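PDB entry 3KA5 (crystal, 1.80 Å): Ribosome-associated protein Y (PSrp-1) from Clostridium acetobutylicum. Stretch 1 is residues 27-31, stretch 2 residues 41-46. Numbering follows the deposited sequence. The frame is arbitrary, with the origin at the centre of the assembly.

Stretch 1, residues 27-31: HNFFV
Stretch 2 41-46: NVVYKR

Two backbone hydrogen bonds between F30 and V43 hold the stretches together. F30 N donates to V43 O at 2.8 Å (N-H...O angle 147°), and V43 N returns a bond to F30 O at 3.0 Å (159°). This reciprocal closure defines an antiparallel hydrogen-bonded pair, with the F30 CA and V43 CA atoms 5.3 Å apart. A longer bond, K45 N to N28 O at 3.3 Å and 160°, extends the ladder beyond the start of strand 29-31, where N28 is still in a loop conformation (phi/psi -96/-16).

Strands 29-31 and 41-45 run antiparallel, their N-to-C directions 167° apart and their axes approaching to 4.6 Å. On either side of the F30-V43 pair lie non-hydrogen-bonded pairs: F29 with Y44, where CA and CA are 4.0 Å apart, and V31 with V42, where the CA-CA distance is 4.5 Å. The backbone is extended throughout this register, with phi/psi of -152/158, -149/123 and -93/133 for F29 to V31 and -137/124, -104/153 and -155/163 for V42 to Y44. The close approach at the non-hydrogen-bonded pairs brings alpha carbons against carbonyl oxygens. F29 CA makes a CA-H...O contact with V43 O (3.2 Å). Similar contacts join V42 CA to F30 O (3.4 Å), Y44 CA to N28 O (3.4 Å) and V31 CA to N41 O (3.6 Å). V43 O, F30 O and N28 O thus each receive an N-H bond and a CA-H contact.

Side chains alternate between the two faces of the sheet. F29, V31, V42 and Y44 share one face. The F29 and Y44 side chains, both p at chi1 (72° and 64°) with chi2 of 85° and 94°, meet near their bases, CB to CB at 3.9 Å, while their ends lead away from the opposing strand. V42 (chi1 t) touches both F29 and V31 on this face: its CG1 lies 4.3 Å from F29 CD1, oblique to the ring, and its CG2 lies 4.1 Å from CG2 of V31, also t.

On the other face, F30 pairs with V43. V43 adopts m (-75°), placing CG2 3.7 Å from F30 CB and at the edge of the F30 ring, near its plane. With chi1 t (-171°) and chi2 77°, the ring itself leads away from strand 41-45. Farther along, K45 is t at all four chi angles (-168°, 163°, -169° and 175°), its CB directed toward the first stretch but its end leading away into an exposed position. Altogether the contact buries 317 Å², summed over both sides.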

# COMPACT_ATOMS: atom_id res chain seq x y z
N HIS B 27 -4.70 -6.19 10.32
CA HIS B 27 -3.59 -5.43 9.75
C HIS B 27 -3.71 -3.92 9.91
O HIS B 27 -4.79 -3.42 10.22
CB HIS B 27 -3.42 -5.80 8.28
CG HIS B 27 -2.89 -7.18 8.08
ND1 HIS B 27 -1.61 -7.43 7.59
CD2 HIS B 27 -3.42 -8.39 8.35
CE1 HIS B 27 -1.40 -8.73 7.58
NE2 HIS B 27 -2.48 -9.34 8.03
N ASN B 28 -2.59 -3.23 9.71
CA ASN B 28 -2.51 -1.77 9.83
C ASN B 28 -2.67 -1.07 8.48
O ASN B 28 -2.88 0.13 8.41
CB ASN B 28 -1.17 -1.37 10.46
CG ASN B 28 -1.08 -1.76 11.93
OD1 ASN B 28 -0.00 -1.75 12.52
ND2 ASN B 28 -2.22 -2.10 12.53
N PHE B 29 -2.51 -1.83 7.40
CA PHE B 29 -2.71 -1.30 6.06
C PHE B 29 -3.15 -2.49 5.22
O PHE B 29 -2.90 -3.63 5.61
CB PHE B 29 -1.43 -0.64 5.52
CG PHE B 29 -0.35 -1.60 5.15
CD1 PHE B 29 -0.33 -2.20 3.90
CD2 PHE B 29 0.67 -1.88 6.05
CE1 PHE B 29 0.71 -3.07 3.54
CE2 PHE B 29 1.71 -2.75 5.70
CZ PHE B 29 1.72 -3.34 4.44
N PHE B 30 -3.81 -2.25 4.11
CA PHE B 30 -4.33 -3.35 3.29
C PHE B 30 -4.33 -2.94 1.82
O PHE B 30 -4.92 -1.92 1.45
CB PHE B 30 -5.75 -3.67 3.79
CG PHE B 30 -6.35 -4.92 3.20
CD1 PHE B 30 -5.97 -6.18 3.65
CD2 PHE B 30 -7.35 -4.83 2.24
CE1 PHE B 30 -6.59 -7.33 3.16
CE2 PHE B 30 -7.97 -5.97 1.74
CZ PHE B 30 -7.59 -7.22 2.20
N VAL B 31 -3.65 -3.72 0.99
CA VAL B 31 -3.56 -3.44 -0.44
C VAL B 31 -4.67 -4.20 -1.15
O VAL B 31 -4.89 -5.38 -0.89
CB VAL B 31 -2.20 -3.92 -1.01
CG1 VAL B 31 -2.09 -3.54 -2.48
CG2 VAL B 31 -1.06 -3.31 -0.20
N ASN B 41 -5.34 0.15 -4.74
CA ASN B 41 -5.42 1.19 -3.72
C ASN B 41 -4.90 0.59 -2.42
O ASN B 41 -4.73 -0.63 -2.32
CB ASN B 41 -6.87 1.62 -3.49
CG ASN B 41 -7.43 2.49 -4.61
OD1 ASN B 41 -6.78 2.76 -5.62
ND2 ASN B 41 -8.66 2.93 -4.42
N VAL B 42 -4.68 1.43 -1.43
CA VAL B 42 -4.21 0.97 -0.13
C VAL B 42 -4.97 1.71 0.97
O VAL B 42 -5.00 2.94 0.99
CB VAL B 42 -2.70 1.25 0.05
CG1 VAL B 42 -2.22 0.70 1.39
CG2 VAL B 42 -1.91 0.61 -1.10
N VAL B 43 -5.62 0.96 1.86
CA VAL B 43 -6.32 1.59 2.97
C VAL B 43 -5.44 1.37 4.19
O VAL B 43 -4.66 0.42 4.24
CB VAL B 43 -7.73 0.98 3.23
CG1 VAL B 43 -8.70 1.46 2.17
CG2 VAL B 43 -7.68 -0.54 3.24
N TYR B 44 -5.54 2.27 5.16
CA TYR B 44 -4.74 2.17 6.36
C TYR B 44 -5.44 2.89 7.50
O TYR B 44 -6.35 3.69 7.28
CB TYR B 44 -3.35 2.76 6.11
CG TYR B 44 -3.36 4.25 5.82
CD1 TYR B 44 -3.17 5.18 6.84
CD2 TYR B 44 -3.60 4.72 4.53
CE1 TYR B 44 -3.21 6.55 6.58
CE2 TYR B 44 -3.65 6.09 4.26
CZ TYR B 44 -3.46 7.00 5.29
OH TYR B 44 -3.51 8.36 5.03
N LYS B 45 -5.02 2.58 8.72
CA LYS B 45 -5.60 3.21 9.90
C LYS B 45 -4.68 4.33 10.34
O LYS B 45 -3.48 4.13 10.50
CB LYS B 45 -5.76 2.18 11.02
CG LYS B 45 -6.62 2.67 12.17
CD LYS B 45 -7.09 1.51 13.04
CE LYS B 45 -8.15 1.97 14.01
NZ LYS B 45 -8.71 0.83 14.80
N ARG B 46 -5.24 5.53 10.52
CA ARG B 46 -4.45 6.68 10.94
C ARG B 46 -4.78 7.10 12.37
O ARG B 46 -5.94 7.08 12.78
CB ARG B 46 -4.67 7.85 9.98
CG ARG B 46 -6.05 7.89 9.35
CD ARG B 46 -6.19 9.03 8.34
NE ARG B 46 -6.57 10.29 8.97
CZ ARG B 46 -6.71 11.45 8.32
NH1 ARG B 46 -6.49 11.52 7.02
NH2 ARG B 46 -7.07 12.54 8.98